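Local coordinates for protein TSSL1 (Pseudomonas aeruginosa, PDB 4B62) that probably tethers the type VI secretion system to the cell wall of Pseudomonas aeruginosa, this OmpA-like part being its periplasmic peptidoglycan-binding module, at residues A[53-58]-A[104-109]; A[45-50]-A[60-65]. All coordinates share one frame; numbering follows the deposited sequence.

Contact 1: residues A[53-58]-A[104-109]; sequences ASVRDE and AQEVAD. With PO4 (phosphate ion), chain C.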
loop_
_atom_site.group_PDB
_atom_site.type_symbol
_atom_site.label_atom_id
_atom_site.label_comp_id
_atom_site.label_asym_id
_atom_site.label_seq_id
_atom_site.Cartn_x
_atom_site.Cartn_y
_atom_site.Cartn_z
ATOM N N ALA A 53 11.153 4.754 -2.528
ATOM C CA ALA A 53 10.454 3.625 -1.918
ATOM C C ALA A 53 10.663 3.528 -0.408
ATOM O O ALA A 53 10.269 2.565 0.208
ATOM C CB ALA A 53 10.818 2.315 -2.609
ATOM N N SER A 54 11.251 4.564 0.179
ATOM C CA SER A 54 11.377 4.648 1.627
ATOM C C SER A 54 10.149 5.336 2.212
ATOM O O SER A 54 9.712 6.367 1.715
ATOM C CB SER A 54 12.633 5.425 2.025
ATOM O OG SER A 54 13.809 4.732 1.647
ATOM N N VAL A 55 9.583 4.752 3.259
ATOM C CA VAL A 55 8.455 5.372 3.936
ATOM C C VAL A 55 9.014 6.493 4.800
ATOM O O VAL A 55 9.813 6.257 5.695
ATOM C CB VAL A 55 7.604 4.402 4.770
ATOM C CG1 VAL A 55 6.440 5.122 5.442
ATOM C CG2 VAL A 55 7.090 3.267 3.898
ATOM N N ARG A 56 8.574 7.713 4.524
ATOM C CA ARG A 56 9.085 8.888 5.242
ATOM C C ARG A 56 8.846 8.727 6.741
ATOM O O ARG A 56 7.808 8.221 7.134
ATOM C CB ARG A 56 8.415 10.175 4.742
ATOM C CG ARG A 56 8.305 10.287 3.231
ATOM C CD ARG A 56 8.154 11.721 2.775
ATOM N NE ARG A 56 9.430 12.421 2.725
ATOM C CZ ARG A 56 9.562 13.714 2.435
ATOM N NH1 ARG A 56 8.503 14.474 2.212
ATOM N NH2 ARG A 56 10.760 14.258 2.397
ATOM N N ASP A 57 9.794 9.164 7.586
ATOM C CA ASP A 57 9.623 9.015 9.024
ATOM C C ASP A 57 8.272 9.562 9.466
ATOM O O ASP A 57 7.567 8.952 10.264
ATOM C CB ASP A 57 10.705 9.768 9.788
ATOM C CG ASP A 57 12.038 9.063 9.801
ATOM O OD1 ASP A 57 12.313 8.183 8.974
ATOM O OD2 ASP A 57 12.838 9.412 10.676
ATOM N N GLU A 58 7.908 10.719 8.923
ATOM C CA GLU A 58 6.691 11.417 9.343
ATOM C C GLU A 58 5.395 10.661 9.020
ATOM O O GLU A 58 4.350 10.923 9.638
ATOM C CB GLU A 58 6.641 12.839 8.770
ATOM C CG GLU A 58 6.751 12.968 7.254
ATOM C CD GLU A 58 8.174 13.192 6.752
ATOM O OE1 GLU A 58 9.115 12.532 7.260
ATOM O OE2 GLU A 58 8.332 14.022 5.826
ATOM N N ALA A 104 6.026 -1.764 -2.806
ATOM C CA ALA A 104 5.274 -2.859 -2.216
ATOM C C ALA A 104 6.133 -3.640 -1.221
ATOM O O ALA A 104 5.691 -3.999 -0.135
ATOM C CB ALA A 104 4.764 -3.776 -3.311
ATOM N N GLN A 105 7.357 -3.924 -1.623
ATOM C CA GLN A 105 8.223 -4.720 -0.768
ATOM C C GLN A 105 8.572 -3.981 0.534
ATOM O O GLN A 105 8.661 -4.600 1.597
ATOM C CB GLN A 105 9.505 -5.116 -1.485
ATOM C CG GLN A 105 10.307 -6.197 -0.766
ATOM C CD GLN A 105 9.546 -7.513 -0.604
ATOM O OE1 GLN A 105 9.158 -8.146 -1.586
ATOM N NE2 GLN A 105 9.314 -7.913 0.633
ATOM N N GLU A 106 8.795 -2.664 0.451
ATOM C CA GLU A 106 9.111 -1.917 1.658
ATOM C C GLU A 106 7.936 -1.939 2.648
ATOM O O GLU A 106 8.116 -2.138 3.865
ATOM C CB GLU A 106 9.534 -0.496 1.322
ATOM C CG GLU A 106 10.000 0.319 2.530
ATOM C CD GLU A 106 11.338 -0.134 3.110
ATOM O OE1 GLU A 106 12.062 -0.934 2.483
ATOM O OE2 GLU A 106 11.682 0.324 4.219
ATOM N N VAL A 107 6.721 -1.792 2.121
ATOM C CA VAL A 107 5.537 -1.867 2.967
ATOM C C VAL A 107 5.427 -3.257 3.610
ATOM O O VAL A 107 5.218 -3.388 4.814
ATOM C CB VAL A 107 4.276 -1.476 2.167
ATOM C CG1 VAL A 107 2.995 -1.757 2.946
ATOM C CG2 VAL A 107 4.324 -0.001 1.813
ATOM N N ALA A 108 5.586 -4.300 2.803
ATOM C CA ALA A 108 5.542 -5.661 3.341
ATOM C C ALA A 108 6.609 -5.881 4.414
ATOM O O ALA A 108 6.346 -6.483 5.461
ATOM C CB ALA A 108 5.683 -6.688 2.225
ATOM N N ASP A 109 7.818 -5.385 4.146
ATOM C CA ASP A 109 8.939 -5.580 5.076
ATOM C C ASP A 109 8.662 -4.871 6.407
ATOM O O ASP A 109 8.875 -5.430 7.481
ATOM C CB ASP A 109 10.240 -5.039 4.480
ATOM C CG ASP A 109 10.815 -5.913 3.374
ATOM O OD1 ASP A 109 10.317 -7.034 3.139
ATOM O OD2 ASP A 109 11.786 -5.459 2.738
HETATM P P PO4 C . 14.960 5.711 -1.375
HETATM O O1 PO4 C . 14.414 6.809 -0.499
HETATM O O2 PO4 C . 15.566 6.329 -2.595
HETATM O O3 PO4 C . 16.036 4.948 -0.651
HETATM O O4 PO4 C . 13.897 4.738 -1.801
HETATM O O HOH W 1 13.509 1.377 0.546
HETATM O O HOH W 2 11.065 2.800 4.803
#
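The carboxylate of Glu106 turns one face toward the carbonyl of Ala53, and two ordered waters link helix to loop. Water 1 stands over that face, almost straight above OE1 of Glu106, and gives weak bonds to OE1 and to Ala53 O. Water 2 lies nearer the carboxylate plane, donating to Glu106 OE2 at 2.6 Å. It also receives the backbone N-H of Val55, from N at 2.9 Å, bridging where no direct bond forms. Nearby, Glu58 OE2 lies over one face of the Arg56 guanidinium, offset to its rim, a long pairing of charges alone. Gln105 NE2 donates to Asp109 OD1 in its own amide plane but from above the carboxylate plane. Direct touching is left to the methylenes: Glu106 CG comes to 3.2 Å from Ala53 O, with CB alongside. CG is anti to the backbone N (chi1 -175°), which sends the side chain out to the loop, and a bend at chi2 (70°) carries the carboxylate to the waters. Val55 adds a looser apolar touch, its CG2 4.4 Å from Glu106 CG.

The far side of the loop holds a phosphate, probably from the crystallisation liquor. Ala53 N donates to its O4 at 2.8 Å, Ser54 OG bonds weakly to O1, and Ser52 and Tyr93 also hold it. An irregular loop is thus fitted to a helix by carbonyls, methylenes and ordered water. In the OmpA-like module the loop before helix 60-72 rests on helix 96-115, whose Ala104 and Ala108 pack on Val79 of strand 77-82 and Ala123 of strand 121-125.

Contact 2: residues A[45-50]-A[60-65]; sequences DELFAS and QPLLLR
Leu47 reaches across to Leu62 and Leu63 with a single methyl, and its side chain can be traced atom by atom. CB sits over the centre of the Phe48 ring, 3.7 Å above its plane, so the chain starts out against the face of its own neighbour. CG, anti to the carbonyl carbon (chi1 -68°), carries the fork toward helix 60-72. Of the two branches, CD2 does the touching, while Leu47 CD1 turns instead toward the Phe48 ring, about 4.1 Å from its CE2. CD2 lies 3.7 Å from Leu63 CG and a little farther from Leu63 CD2, the two side chains crossing at about a right angle. The same methyl meets CD2 of Leu62 at 4.1 Å, so it fits against two successive residues of the helix.

Leu62 extends the contact to the short 3-10 turn. Its CG is anti to the backbone N (chi1 173°), and CD2 rests on Glu46, 4.0 Å from that residue's CB and near its carbonyl oxygen as well. Glu46 thus offers its aliphatic root to the leucine, while its acid end is engaged elsewhere, in a salt bridge with Arg28.

Leu47 and Leu62 both also pack on Ile42 of strand 37-43, and Leu63 on Leu110 of helix 96-115, placing the contact in the hydrophobic core of the OmpA-like module. With no hydrogen bond between the segments, the join depends on the shape and burial of branched side chains, whereas the neighbouring charges find partners in other parts of the chain.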
loop_
_atom_site.group_PDB
_atom_site.type_symbol
_atom_site.label_atom_id
_atom_site.label_comp_id
_atom_site.label_asym_id
_atom_site.label_seq_id
_atom_site.Cartn_x
_atom_site.Cartn_y
_atom_site.Cartn_z
ATOM N N ASP A 45 1.752 8.956 -2.402
ATOM C CA ASP A 45 2.037 10.267 -1.815
ATOM C C ASP A 45 1.833 10.290 -0.298
ATOM O O ASP A 45 2.359 11.173 0.371
ATOM C CB ASP A 45 1.156 11.374 -2.419
ATOM C CG ASP A 45 1.190 11.416 -3.940
ATOM O OD1 ASP A 45 2.270 11.267 -4.549
ATOM O OD2 ASP A 45 0.107 11.617 -4.531
ATOM N N GLU A 46 1.050 9.359 0.243
ATOM C CA GLU A 46 0.816 9.286 1.689
ATOM C C GLU A 46 1.947 8.609 2.455
ATOM O O GLU A 46 1.928 8.647 3.683
ATOM C CB GLU A 46 -0.501 8.566 2.002
ATOM C CG GLU A 46 -1.734 9.209 1.387
ATOM C CD GLU A 46 -2.023 10.611 1.880
ATOM O OE1 GLU A 46 -1.489 11.007 2.938
ATOM O OE2 GLU A 46 -2.797 11.304 1.189
ATOM N N LEU A 47 2.893 7.987 1.737
ATOM C CA LEU A 47 3.951 7.170 2.343
ATOM C C LEU A 47 5.360 7.562 1.952
ATOM O O LEU A 47 6.253 7.543 2.796
ATOM C CB LEU A 47 3.734 5.705 1.970
ATOM C CG LEU A 47 2.490 5.073 2.598
ATOM C CD1 LEU A 47 2.257 3.719 1.945
ATOM C CD2 LEU A 47 2.578 4.938 4.115
ATOM N N PHE A 48 5.557 7.872 0.669
ATOM C CA PHE A 48 6.880 7.963 0.068
ATOM C C PHE A 48 7.102 9.350 -0.523
ATOM O O PHE A 48 6.180 9.950 -1.076
ATOM C CB PHE A 48 7.022 6.981 -1.113
ATOM C CG PHE A 48 6.559 5.566 -0.838
ATOM C CD1 PHE A 48 7.307 4.704 -0.067
ATOM C CD2 PHE A 48 5.354 5.105 -1.370
ATOM C CE1 PHE A 48 6.870 3.421 0.178
ATOM C CE2 PHE A 48 4.924 3.824 -1.121
ATOM C CZ PHE A 48 5.686 2.987 -0.349
ATOM N N ALA A 49 8.344 9.826 -0.479
ATOM C CA ALA A 49 8.712 10.983 -1.292
ATOM C C ALA A 49 8.632 10.586 -2.768
ATOM O O ALA A 49 8.670 9.388 -3.127
ATOM C CB ALA A 49 10.107 11.477 -0.947
ATOM N N SER A 50 8.487 11.590 -3.619
ATOM C CA SER A 50 8.463 11.385 -5.052
ATOM C C SER A 50 9.646 10.519 -5.485
ATOM O O SER A 50 10.781 10.737 -5.061
ATOM C CB SER A 50 8.494 12.735 -5.769
ATOM O OG SER A 50 8.366 12.563 -7.161
ATOM N N GLN A 60 5.382 7.082 8.745
ATOM C CA GLN A 60 5.403 5.766 9.366
ATOM C C GLN A 60 4.231 5.486 10.306
ATOM O O GLN A 60 3.761 4.353 10.355
ATOM C CB GLN A 60 6.750 5.487 10.010
ATOM C CG GLN A 60 7.771 5.220 8.925
ATOM C CD GLN A 60 9.146 4.913 9.430
ATOM O OE1 GLN A 60 9.329 4.555 10.582
ATOM N NE2 GLN A 60 10.130 5.043 8.552
ATOM N N PRO A 61 3.732 6.508 11.029
ATOM C CA PRO A 61 2.598 6.193 11.897
ATOM C C PRO A 61 1.363 5.676 11.141
ATOM O O PRO A 61 0.597 4.905 11.694
ATOM C CB PRO A 61 2.325 7.513 12.593
ATOM C CG PRO A 61 3.660 8.189 12.646
ATOM C CD PRO A 61 4.279 7.849 11.314
ATOM N N LEU A 62 1.183 6.083 9.882
ATOM C CA LEU A 62 0.077 5.549 9.085
ATOM C C LEU A 62 0.216 4.034 8.927
ATOM O O LEU A 62 -0.745 3.280 9.145
ATOM C CB LEU A 62 -0.003 6.241 7.725
ATOM C CG LEU A 62 -1.005 5.668 6.713
ATOM C CD1 LEU A 62 -2.421 5.655 7.288
ATOM C CD2 LEU A 62 -0.965 6.454 5.406
ATOM N N LEU A 63 1.410 3.577 8.561
ATOM C CA LEU A 63 1.637 2.132 8.453
ATOM C C LEU A 63 1.555 1.455 9.809
ATOM O O LEU A 63 1.141 0.309 9.907
ATOM C CB LEU A 63 2.957 1.812 7.776
ATOM C CG LEU A 63 2.991 1.975 6.271
ATOM C CD1 LEU A 63 4.301 1.429 5.749
ATOM C CD2 LEU A 63 1.832 1.250 5.584
ATOM N N LEU A 64 1.967 2.146 10.868
ATOM C CA LEU A 64 1.811 1.585 12.210
ATOM C C LEU A 64 0.337 1.314 12.547
ATOM O O LEU A 64 0.015 0.281 13.118
ATOM C CB LEU A 64 2.456 2.495 13.258
ATOM C CG LEU A 64 2.452 1.963 14.688
ATOM C CD1 LEU A 64 3.142 0.616 14.783
ATOM C CD2 LEU A 64 3.131 2.997 15.563
ATOM N N ARG A 65 -0.559 2.223 12.171
ATOM C CA ARG A 65 -1.994 2.009 12.407
ATOM C C ARG A 65 -2.511 0.805 11.626
ATOM O O ARG A 65 -3.388 0.063 12.111
ATOM C CB ARG A 65 -2.794 3.259 12.063
ATOM C CG ARG A 65 -2.470 4.407 13.000
ATOM C CD ARG A 65 -3.397 5.573 12.838
ATOM N NE ARG A 65 -3.184 6.322 11.615
ATOM C CZ ARG A 65 -2.280 7.285 11.459
ATOM N NH1 ARG A 65 -1.408 7.563 12.426
ATOM N NH2 ARG A 65 -2.232 7.955 10.315
#

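The two contacts lie on the same side of the chain's centre, their own centres about 7 Å apart, and their segments alternate along the sequence: 45-50, 53-58, 60-65, then 104-109. The first three form a continuous passage from strand 37-43 through a long loop into helix 60-72; the fourth belongs to helix 96-115. Contact 1 and contact 2 are stitched together directly, since Arg56 N probably bonds to Leu47 O and Gln60 NE2 to Val55 O, and Phe48 packs against the carbonyls of Ala53 and Ser54. One irregular connection is thereby held against helices 60-72 and 96-115 within the OmpA-like module, whose peptidoglycan-binding role rests on its family and name.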